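Local coordinates for protein phenylalanyl-tRNA synthetase beta chain (Pyrococcus horikoshii, PDB 2CXI) that forms, with the alpha subunit, the tetrameric synthetase that uses ATP to attach phenylalanine to tRNA(Phe), this N-terminal fragment including the amino acid-editing domain, at residues E25-Y30 and W71-E76; P80-K85 and P276-K281; M310-E315 and A321-P326. All coordinates share one frame; numbering follows the deposited sequence.

Contact 1: residues E25-Y30 and W71-E76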
loop_
_atom_site.group_PDB
_atom_site.type_symbol
_atom_site.label_atom_id
_atom_site.label_comp_id
_atom_site.label_asym_id
_atom_site.label_seq_id
_atom_site.Cartn_x
_atom_site.Cartn_y
_atom_site.Cartn_z
ATOM N N GLU A 25 -20.328 46.179 -24.958
ATOM C CA GLU A 25 -19.660 47.399 -24.524
ATOM C C GLU A 25 -20.015 47.689 -23.099
ATOM O O GLU A 25 -19.147 48.102 -22.360
ATOM C CB GLU A 25 -20.094 48.602 -25.376
ATOM C CG GLU A 25 -19.643 48.488 -26.819
ATOM C CD GLU A 25 -18.198 48.877 -27.036
ATOM O OE1 GLU A 25 -17.557 49.447 -26.133
ATOM O OE2 GLU A 25 -17.698 48.592 -28.130
ATOM N N ASP A 26 -21.270 47.489 -22.711
ATOM C CA ASP A 26 -21.656 47.665 -21.291
ATOM C C ASP A 26 -21.221 46.494 -20.400
ATOM O O ASP A 26 -20.859 46.675 -19.231
ATOM C CB ASP A 26 -23.173 47.871 -21.150
ATOM C CG ASP A 26 -23.661 49.084 -21.960
ATOM O OD1 ASP A 26 -22.962 50.113 -21.985
ATOM O OD2 ASP A 26 -24.685 49.072 -22.629
ATOM N N LEU A 27 -21.306 45.291 -20.962
ATOM C CA LEU A 27 -21.014 44.072 -20.229
ATOM C C LEU A 27 -19.594 44.033 -19.688
ATOM O O LEU A 27 -19.378 43.645 -18.533
ATOM C CB LEU A 27 -21.221 42.861 -21.160
ATOM C CG LEU A 27 -22.492 42.039 -20.959
ATOM C CD1 LEU A 27 -23.744 42.780 -20.489
ATOM C CD2 LEU A 27 -22.734 41.137 -22.173
ATOM N N VAL A 28 -18.627 44.389 -20.522
ATOM C CA VAL A 28 -17.232 44.280 -20.099
ATOM C C VAL A 28 -16.957 45.099 -18.814
ATOM O O VAL A 28 -16.205 44.651 -17.959
ATOM C CB VAL A 28 -16.216 44.583 -21.216
ATOM C CG1 VAL A 28 -16.350 43.574 -22.394
ATOM C CG2 VAL A 28 -16.325 46.048 -21.736
ATOM N N LEU A 29 -17.581 46.271 -18.687
ATOM C CA LEU A 29 -17.392 47.125 -17.505
ATOM C C LEU A 29 -17.881 46.421 -16.224
ATOM O O LEU A 29 -17.312 46.613 -15.145
ATOM C CB LEU A 29 -18.082 48.488 -17.702
ATOM C CG LEU A 29 -17.756 49.190 -19.033
ATOM C CD1 LEU A 29 -18.622 50.431 -19.347
ATOM C CD2 LEU A 29 -16.234 49.531 -19.132
ATOM N N TYR A 30 -18.920 45.585 -16.345
ATOM C CA TYR A 30 -19.375 44.754 -15.221
ATOM C C TYR A 30 -18.269 43.810 -14.706
ATOM O O TYR A 30 -18.269 43.424 -13.531
ATOM C CB TYR A 30 -20.627 43.918 -15.606
ATOM C CG TYR A 30 -21.871 44.722 -15.960
ATOM C CD1 TYR A 30 -22.031 46.045 -15.515
ATOM C CD2 TYR A 30 -22.909 44.146 -16.711
ATOM C CE1 TYR A 30 -23.185 46.791 -15.847
ATOM C CE2 TYR A 30 -24.050 44.872 -17.049
ATOM C CZ TYR A 30 -24.181 46.189 -16.608
ATOM O OH TYR A 30 -25.313 46.916 -16.923
ATOM N N TRP A 71 -23.452 37.493 -12.298
ATOM C CA TRP A 71 -23.874 38.169 -11.066
ATOM C C TRP A 71 -24.414 39.582 -11.335
ATOM O O TRP A 71 -25.473 39.980 -10.799
ATOM C CB TRP A 71 -22.709 38.191 -10.046
ATOM C CG TRP A 71 -22.837 37.123 -8.999
ATOM C CD1 TRP A 71 -23.247 37.294 -7.723
ATOM C CD2 TRP A 71 -22.540 35.717 -9.145
ATOM N NE1 TRP A 71 -23.229 36.082 -7.049
ATOM C CE2 TRP A 71 -22.789 35.103 -7.903
ATOM C CE3 TRP A 71 -22.081 34.914 -10.212
ATOM C CZ2 TRP A 71 -22.627 33.715 -7.694
ATOM C CZ3 TRP A 71 -21.901 33.534 -10.003
ATOM C CH2 TRP A 71 -22.176 32.955 -8.751
ATOM N N ALA A 72 -23.734 40.328 -12.191
ATOM C CA ALA A 72 -24.217 41.666 -12.566
ATOM C C ALA A 72 -25.633 41.614 -13.157
ATOM O O ALA A 72 -26.467 42.473 -12.876
ATOM C CB ALA A 72 -23.259 42.315 -13.542
ATOM N N LEU A 73 -25.908 40.593 -13.959
ATOM C CA LEU A 73 -27.222 40.439 -14.560
ATOM C C LEU A 73 -28.220 39.749 -13.652
ATOM O O LEU A 73 -29.355 39.561 -14.048
ATOM C CB LEU A 73 -27.133 39.650 -15.889
ATOM C CG LEU A 73 -26.250 40.314 -16.948
ATOM C CD1 LEU A 73 -25.992 39.370 -18.139
ATOM C CD2 LEU A 73 -26.774 41.705 -17.381
ATOM N N GLY A 74 -27.797 39.304 -12.471
ATOM C CA GLY A 74 -28.689 38.556 -11.600
ATOM C C GLY A 74 -29.023 37.151 -12.048
ATOM O O GLY A 74 -30.051 36.624 -11.651
ATOM N N ILE A 75 -28.198 36.532 -12.890
ATOM C CA ILE A 75 -28.428 35.137 -13.286
ATOM C C ILE A 75 -28.030 34.265 -12.095
ATOM O O ILE A 75 -28.647 33.225 -11.830
ATOM C CB ILE A 75 -27.642 34.805 -14.574
ATOM C CG1 ILE A 75 -28.189 35.606 -15.765
ATOM C CG2 ILE A 75 -27.642 33.296 -14.904
ATOM C CD1 ILE A 75 -27.220 35.591 -16.986
ATOM N N GLU A 76 -27.026 34.720 -11.341
ATOM C CA GLU A 76 -26.744 34.179 -10.019
ATOM C C GLU A 76 -26.654 35.345 -9.018
ATOM O O GLU A 76 -26.554 36.500 -9.441
ATOM C CB GLU A 76 -25.444 33.380 -10.019
ATOM C CG GLU A 76 -25.368 32.265 -11.071
ATOM C CD GLU A 76 -26.143 31.014 -10.678
ATOM O OE1 GLU A 76 -26.659 30.933 -9.548
ATOM O OE2 GLU A 76 -26.244 30.092 -11.522
#
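Tyr30 lies with its stem against Ala72 and the far part of its ring against Leu73, so one aromatic side chain makes most of the junction between 25-30 and 71-76. Starting at the root, Tyr30 CB already meets Ala72 CB at 3.7 Å. The same methyl group stays as close to Tyr30 CG and CD2, and it approaches the ring obliquely. One bond further out, Tyr30 CE2 reaches Leu73 CD2 at 4.2 Å, where the two side chains cross at about a right angle. The ring is placed for this by a chi1 of -63°, which sets CG anti to the carbonyl carbon. One of its faces is occupied from within its own helix: Asp26 O stands 3.8 Å above the plane of the Tyr30 ring, over the centre.

Helix 21-30 here meets the C-terminal turn of helix 62-72 and the residue that follows it. The second helix closes in a Schellman motif, with Gly74 at positive phi (72°) and Gly74 N bonded to Trp71 O at 2.9 Å. Ala72 and Leu73 thus meet Tyr30 just where the backbone turns out of the helix. A looser apolar contact, Leu27 CD1 to Leu73 CD2 at 4.5 Å, extends the seam one turn back along helix 21-30, and Leu27 also packs on Phe19. Tyr30 meets a second ring as well, that of Tyr348 at the end of the fragment, with the planes inclined at about 65°.

Contact 2: residues P80-K85 and P276-K281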
loop_
_atom_site.group_PDB
_atom_site.type_symbol
_atom_site.label_atom_id
_atom_site.label_comp_id
_atom_site.label_asym_id
_atom_site.label_seq_id
_atom_site.Cartn_x
_atom_site.Cartn_y
_atom_site.Cartn_z
ATOM N N PRO A 80 -20.927 32.376 -4.535
ATOM C CA PRO A 80 -20.839 31.209 -5.428
ATOM C C PRO A 80 -20.466 29.979 -4.617
ATOM O O PRO A 80 -19.595 30.045 -3.764
ATOM C CB PRO A 80 -19.724 31.563 -6.413
ATOM C CG PRO A 80 -18.992 32.704 -5.819
ATOM C CD PRO A 80 -19.890 33.375 -4.822
ATOM N N LYS A 81 -21.145 28.880 -4.887
ATOM C CA LYS A 81 -21.028 27.658 -4.095
ATOM C C LYS A 81 -20.067 26.715 -4.793
ATOM O O LYS A 81 -20.226 26.465 -5.966
ATOM C CB LYS A 81 -22.410 26.987 -3.994
ATOM C CG LYS A 81 -23.515 27.869 -3.425
ATOM C CD LYS A 81 -23.099 28.572 -2.108
ATOM C CE LYS A 81 -24.312 29.189 -1.413
ATOM N NZ LYS A 81 -24.111 30.637 -1.138
ATOM N N TYR A 82 -19.072 26.210 -4.069
ATOM C CA TYR A 82 -18.109 25.244 -4.623
ATOM C C TYR A 82 -17.997 23.979 -3.771
ATOM O O TYR A 82 -17.561 24.058 -2.625
ATOM C CB TYR A 82 -16.733 25.907 -4.724
ATOM C CG TYR A 82 -16.717 27.075 -5.676
ATOM C CD1 TYR A 82 -16.702 26.872 -7.064
ATOM C CD2 TYR A 82 -16.694 28.372 -5.192
ATOM C CE1 TYR A 82 -16.719 27.939 -7.931
ATOM C CE2 TYR A 82 -16.684 29.452 -6.061
ATOM C CZ TYR A 82 -16.709 29.231 -7.407
ATOM O OH TYR A 82 -16.713 30.317 -8.238
ATOM N N GLU A 83 -18.382 22.821 -4.294
ATOM C CA GLU A 83 -18.228 21.606 -3.492
ATOM C C GLU A 83 -16.820 21.011 -3.734
ATOM O O GLU A 83 -16.340 20.949 -4.870
ATOM C CB GLU A 83 -19.325 20.624 -3.858
ATOM C CG GLU A 83 -19.300 19.297 -3.137
ATOM C CD GLU A 83 -19.940 18.227 -3.995
ATOM O OE1 GLU A 83 -21.176 18.239 -4.132
ATOM O OE2 GLU A 83 -19.199 17.387 -4.546
ATOM N N VAL A 84 -16.135 20.633 -2.672
ATOM C CA VAL A 84 -14.831 20.026 -2.838
ATOM C C VAL A 84 -14.952 18.673 -2.168
ATOM O O VAL A 84 -15.352 18.598 -1.002
ATOM C CB VAL A 84 -13.705 20.883 -2.212
ATOM C CG1 VAL A 84 -12.326 20.150 -2.257
ATOM C CG2 VAL A 84 -13.606 22.218 -2.951
ATOM N N LYS A 85 -14.651 17.616 -2.898
ATOM C CA LYS A 85 -14.585 16.281 -2.280
ATOM C C LYS A 85 -13.137 15.795 -2.237
ATOM O O LYS A 85 -12.380 16.078 -3.136
ATOM C CB LYS A 85 -15.433 15.314 -3.088
ATOM C CG LYS A 85 -16.895 15.682 -3.014
ATOM C CD LYS A 85 -17.777 14.476 -3.150
ATOM C CE LYS A 85 -18.428 14.407 -4.494
ATOM N NZ LYS A 85 -19.614 13.507 -4.436
ATOM N N PRO A 276 -7.474 22.151 -2.629
ATOM C CA PRO A 276 -7.688 23.553 -2.238
ATOM C C PRO A 276 -8.603 23.674 -1.037
ATOM O O PRO A 276 -9.409 22.769 -0.738
ATOM C CB PRO A 276 -8.408 24.165 -3.467
ATOM C CG PRO A 276 -9.256 22.960 -4.007
ATOM C CD PRO A 276 -8.316 21.765 -3.792
ATOM N N ASP A 277 -8.481 24.786 -0.351
ATOM C CA ASP A 277 -9.427 25.127 0.710
ATOM C C ASP A 277 -10.275 26.278 0.226
ATOM O O ASP A 277 -9.791 27.407 0.158
ATOM C CB ASP A 277 -8.637 25.554 1.932
ATOM C CG ASP A 277 -9.532 25.948 3.123
ATOM O OD1 ASP A 277 -10.790 25.982 3.030
ATOM O OD2 ASP A 277 -9.006 26.257 4.198
ATOM N N LEU A 278 -11.544 26.012 -0.092
ATOM C CA LEU A 278 -12.402 27.047 -0.640
ATOM C C LEU A 278 -13.422 27.555 0.387
ATOM O O LEU A 278 -14.454 28.097 0.012
ATOM C CB LEU A 278 -13.094 26.533 -1.882
ATOM C CG LEU A 278 -12.155 26.224 -3.064
ATOM C CD1 LEU A 278 -13.035 25.719 -4.199
ATOM C CD2 LEU A 278 -11.362 27.452 -3.559
ATOM N N THR A 279 -13.119 27.375 1.681
ATOM C CA THR A 279 -13.938 27.962 2.744
ATOM C C THR A 279 -14.101 29.481 2.503
ATOM O O THR A 279 -13.095 30.195 2.363
ATOM C CB THR A 279 -13.205 27.773 4.080
ATOM O OG1 THR A 279 -13.077 26.380 4.345
ATOM C CG2 THR A 279 -14.021 28.333 5.259
ATOM N N PRO A 280 -15.339 29.981 2.471
ATOM C CA PRO A 280 -15.555 31.412 2.223
ATOM C C PRO A 280 -14.755 32.245 3.203
ATOM O O PRO A 280 -14.532 31.820 4.342
ATOM C CB PRO A 280 -17.080 31.579 2.361
ATOM C CG PRO A 280 -17.619 30.201 2.103
ATOM C CD PRO A 280 -16.607 29.255 2.645
ATOM N N LYS A 281 -14.244 33.377 2.747
ATOM C CA LYS A 281 -13.595 34.306 3.656
ATOM C C LYS A 281 -14.609 35.269 4.295
ATOM O O LYS A 281 -15.738 35.431 3.813
ATOM C CB LYS A 281 -12.469 35.032 2.978
ATOM C CG LYS A 281 -11.353 34.085 2.505
ATOM C CD LYS A 281 -10.450 34.826 1.538
ATOM C CE LYS A 281 -9.226 34.013 1.156
ATOM N NZ LYS A 281 -8.170 34.956 0.670
#
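Pro276 and Val84 begin the contact, with Val84 CG1 lying 4.2 Å from Pro276 O. Here the linker between strand 272-275 of the large mixed sheet and strand 281-286 of the B5 domain runs past the approach to strand 84-93, so a domain connection is packed against the sheet it leaves. A cis peptide precedes Pro276, whose ring also rests on Leu247 and Asn248 of helix 240-255.

Asp277 turns away from Val84 and works on its own segment. Asp277 OD1 accepts two bonds: one from Thr279 N (3.0 Å), which makes an Asx turn, and one from Thr279 OG1 (2.7 Å). The hydroxyl meets the syn lone pair of OD1, whereas the amide comes from the anti side, 32° out of the carboxylate plane; such a double grip should restrict rotation of the carboxylate.

Leu278, between them, supplies most of the apolar contact. Its chain is extended, CD1 lying anti to CA (chi2 180°), and Leu278 CD1 meets Tyr82 CB at 3.7 Å and Val84 CG2 at 3.8 Å. The leucine crosses Val84 at about a right angle and comes to the Tyr82 ring obliquely. Further along, Pro280 packs on Leu79 and Lys324, and at the end of the segment Lys281 NZ is hydrogen-bonded to the carbonyl oxygen of Arg329.

Contact 3: residues M310-E315 and A321-P326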
loop_
_atom_site.group_PDB
_atom_site.type_symbol
_atom_site.label_atom_id
_atom_site.label_comp_id
_atom_site.label_asym_id
_atom_site.label_seq_id
_atom_site.Cartn_x
_atom_site.Cartn_y
_atom_site.Cartn_z
HETATM N N MSE A 310 -22.187 41.401 -5.965
HETATM C CA MSE A 310 -20.711 41.425 -5.933
HETATM C C MSE A 310 -20.163 40.129 -5.329
HETATM O O MSE A 310 -18.974 40.009 -5.029
HETATM C CB MSE A 310 -20.214 42.652 -5.178
HETATM C CG MSE A 310 -20.707 43.953 -5.799
HETATM SE SE MSE A 310 -20.063 44.063 -7.719
HETATM C CE MSE A 310 -18.097 44.295 -7.433
HETATM N N MSE A 311 -21.060 39.162 -5.194
HETATM C CA MSE A 311 -20.740 37.782 -4.805
HETATM C C MSE A 311 -20.519 37.614 -3.308
HETATM O O MSE A 311 -19.865 36.647 -2.878
HETATM C CB MSE A 311 -19.559 37.206 -5.604
HETATM C CG MSE A 311 -19.790 37.252 -7.123
HETATM SE SE MSE A 311 -18.386 36.374 -8.123
HETATM C CE MSE A 311 -17.019 37.401 -7.640
ATOM N N TYR A 312 -21.113 38.507 -2.507
ATOM C CA TYR A 312 -21.021 38.352 -1.052
ATOM C C TYR A 312 -22.236 37.636 -0.487
ATOM O O TYR A 312 -23.354 37.836 -0.947
ATOM C CB TYR A 312 -20.921 39.689 -0.285
ATOM C CG TYR A 312 -19.680 40.511 -0.492
ATOM C CD1 TYR A 312 -18.615 40.473 0.435
ATOM C CD2 TYR A 312 -19.603 41.400 -1.567
ATOM C CE1 TYR A 312 -17.480 41.270 0.253
ATOM C CE2 TYR A 312 -18.468 42.197 -1.746
ATOM C CZ TYR A 312 -17.441 42.147 -0.842
ATOM O OH TYR A 312 -16.340 42.955 -1.037
ATOM N N GLU A 313 -22.009 36.856 0.566
ATOM C CA GLU A 313 -23.091 36.493 1.454
ATOM C C GLU A 313 -23.202 37.587 2.485
ATOM O O GLU A 313 -22.192 38.095 2.960
ATOM C CB GLU A 313 -22.868 35.140 2.143
ATOM C CG GLU A 313 -23.960 34.815 3.153
ATOM C CD GLU A 313 -23.654 33.547 3.915
ATOM O OE1 GLU A 313 -23.824 32.465 3.329
ATOM O OE2 GLU A 313 -23.243 33.652 5.087
ATOM N N VAL A 314 -24.429 37.967 2.819
ATOM C CA VAL A 314 -24.663 39.136 3.674
ATOM C C VAL A 314 -25.723 38.778 4.734
ATOM O O VAL A 314 -26.839 38.387 4.381
ATOM C CB VAL A 314 -25.217 40.358 2.857
ATOM C CG1 VAL A 314 -25.417 41.556 3.780
ATOM C CG2 VAL A 314 -24.320 40.714 1.653
ATOM N N GLU A 315 -25.332 38.907 6.001
ATOM C CA GLU A 315 -26.207 38.727 7.155
ATOM C C GLU A 315 -26.178 40.019 7.967
ATOM O O GLU A 315 -25.150 40.364 8.535
ATOM C CB GLU A 315 -25.737 37.543 8.028
ATOM C CG GLU A 315 -26.177 37.663 9.490
ATOM C CD GLU A 315 -25.965 36.384 10.300
ATOM O OE1 GLU A 315 -24.989 36.326 11.112
ATOM O OE2 GLU A 315 -26.780 35.440 10.122
ATOM N N ALA A 321 -23.194 44.296 8.984
ATOM C CA ALA A 321 -23.237 43.218 8.021
ATOM C C ALA A 321 -22.077 42.254 8.277
ATOM O O ALA A 321 -20.901 42.632 8.222
ATOM C CB ALA A 321 -23.210 43.783 6.604
ATOM N N LYS A 322 -22.426 41.014 8.603
ATOM C CA LYS A 322 -21.447 39.922 8.599
ATOM C C LYS A 322 -21.388 39.356 7.163
ATOM O O LYS A 322 -22.388 38.885 6.628
ATOM C CB LYS A 322 -21.852 38.843 9.605
ATOM C CG LYS A 322 -21.612 39.218 11.079
ATOM C CD LYS A 322 -21.904 37.989 12.004
ATOM C CE LYS A 322 -20.955 37.964 13.200
ATOM N NZ LYS A 322 -20.524 36.549 13.590
ATOM N N LEU A 323 -20.217 39.436 6.545
ATOM C CA LEU A 323 -20.072 39.096 5.112
ATOM C C LEU A 323 -19.248 37.836 4.947
ATOM O O LEU A 323 -18.337 37.607 5.726
ATOM C CB LEU A 323 -19.323 40.210 4.377
ATOM C CG LEU A 323 -19.901 41.618 4.555
ATOM C CD1 LEU A 323 -18.933 42.651 3.916
ATOM C CD2 LEU A 323 -21.298 41.663 3.943
ATOM N N LYS A 324 -19.577 37.054 3.924
ATOM C CA LYS A 324 -18.671 36.031 3.425
ATOM C C LYS A 324 -18.407 36.353 1.943
ATOM O O LYS A 324 -19.289 36.831 1.259
ATOM C CB LYS A 324 -19.279 34.630 3.569
ATOM C CG LYS A 324 -19.381 34.173 5.031
ATOM C CD LYS A 324 -19.907 32.793 5.122
ATOM C CE LYS A 324 -20.054 32.435 6.599
ATOM N NZ LYS A 324 -20.929 31.255 6.700
ATOM N N TYR A 325 -17.198 36.064 1.478
ATOM C CA TYR A 325 -16.852 36.260 0.071
ATOM C C TYR A 325 -15.978 35.113 -0.427
ATOM O O TYR A 325 -15.409 34.355 0.394
ATOM C CB TYR A 325 -16.200 37.648 -0.124
ATOM C CG TYR A 325 -14.879 37.861 0.627
ATOM C CD1 TYR A 325 -14.863 38.352 1.941
ATOM C CD2 TYR A 325 -13.659 37.599 0.010
ATOM C CE1 TYR A 325 -13.643 38.601 2.628
ATOM C CE2 TYR A 325 -12.446 37.822 0.668
ATOM C CZ TYR A 325 -12.437 38.324 1.975
ATOM O OH TYR A 325 -11.218 38.532 2.614
ATOM N N PRO A 326 -15.900 34.940 -1.755
ATOM C CA PRO A 326 -15.247 33.752 -2.356
ATOM C C PRO A 326 -13.768 33.649 -1.985
ATOM O O PRO A 326 -13.090 34.676 -1.860
ATOM C CB PRO A 326 -15.366 34.005 -3.859
ATOM C CG PRO A 326 -16.512 34.970 -4.000
ATOM C CD PRO A 326 -16.476 35.838 -2.787
HETATM O O HOH W 1 -22.322 36.097 6.612
#
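Tyr312 and Tyr325 lie side by side and point the same way, yet they meet by ring and stem: Tyr312 CD1 packs on Tyr325 CB at 3.8 Å. For Tyr325 the ring starts between the backbone N and the carbonyl carbon (chi1 62°), and its end leads away from the neighbouring strand. Tyr312 CD1 also meets Leu323 CB at 4.0 Å, this time with the two side chains crossing. At its far end the Tyr312 hydroxyl is hydrogen-bonded to Asp341 OD2, a predicted ligand of the magnesium site shared with the alpha subunit, and may thereby help to position that carboxylate.

The framework is an antiparallel beta hairpin of strands 313-317 and 320-325, within the three-stranded sheet of the B5 domain; the axes of the segments 313-315 and 321-325 run at 163°. Glu313 with Lys324 and Glu315 with Lys322 are hydrogen-bonded pairs; the first has Glu313 N to Lys324 O at 2.8 Å. Between them Val314 and Leu323 form a non-hydrogen-bonded pair and, both buried, turn to the same face, where Val314 CG2 meets Leu323 CD2 at 3.9 Å.

On the opposite face Glu313 and Lys324 run alongside each other. CG of Glu313 is anti to its amide nitrogen (chi1 176°), and the extended chain brings OE2 to 3.4 Å from Lys324 CD, while the salt bridge from Glu313 OE2 to Lys324 NZ is long at 3.7 Å. A water donates to Glu313 OE2 at 3.0 Å and to Lys322 O, which also accepts from Glu315 N.

Along the chain the three contacts come in series: contact 1 closes before contact 2 opens, and contact 2 before contact 3. The centres of contacts 1 and 2 lie about 23 Å apart. Those of contacts 1 and 3 are about 18 Å apart, and those of contacts 2 and 3 about 14 Å. Trp71 connects them, its ring packing on Pro80 of contact 2 and on selenomethionine Met311 of contact 3. The 276-281 segment of contact 2 runs into the B5 sheet, where Lys281 N probably bonds to Tyr325 O as strand 281-286 pairs with strand 320-325. The N-terminal helices, the large mixed sheet and the B5 domain with its predicted magnesium ligands are thus joined through adjoining packing.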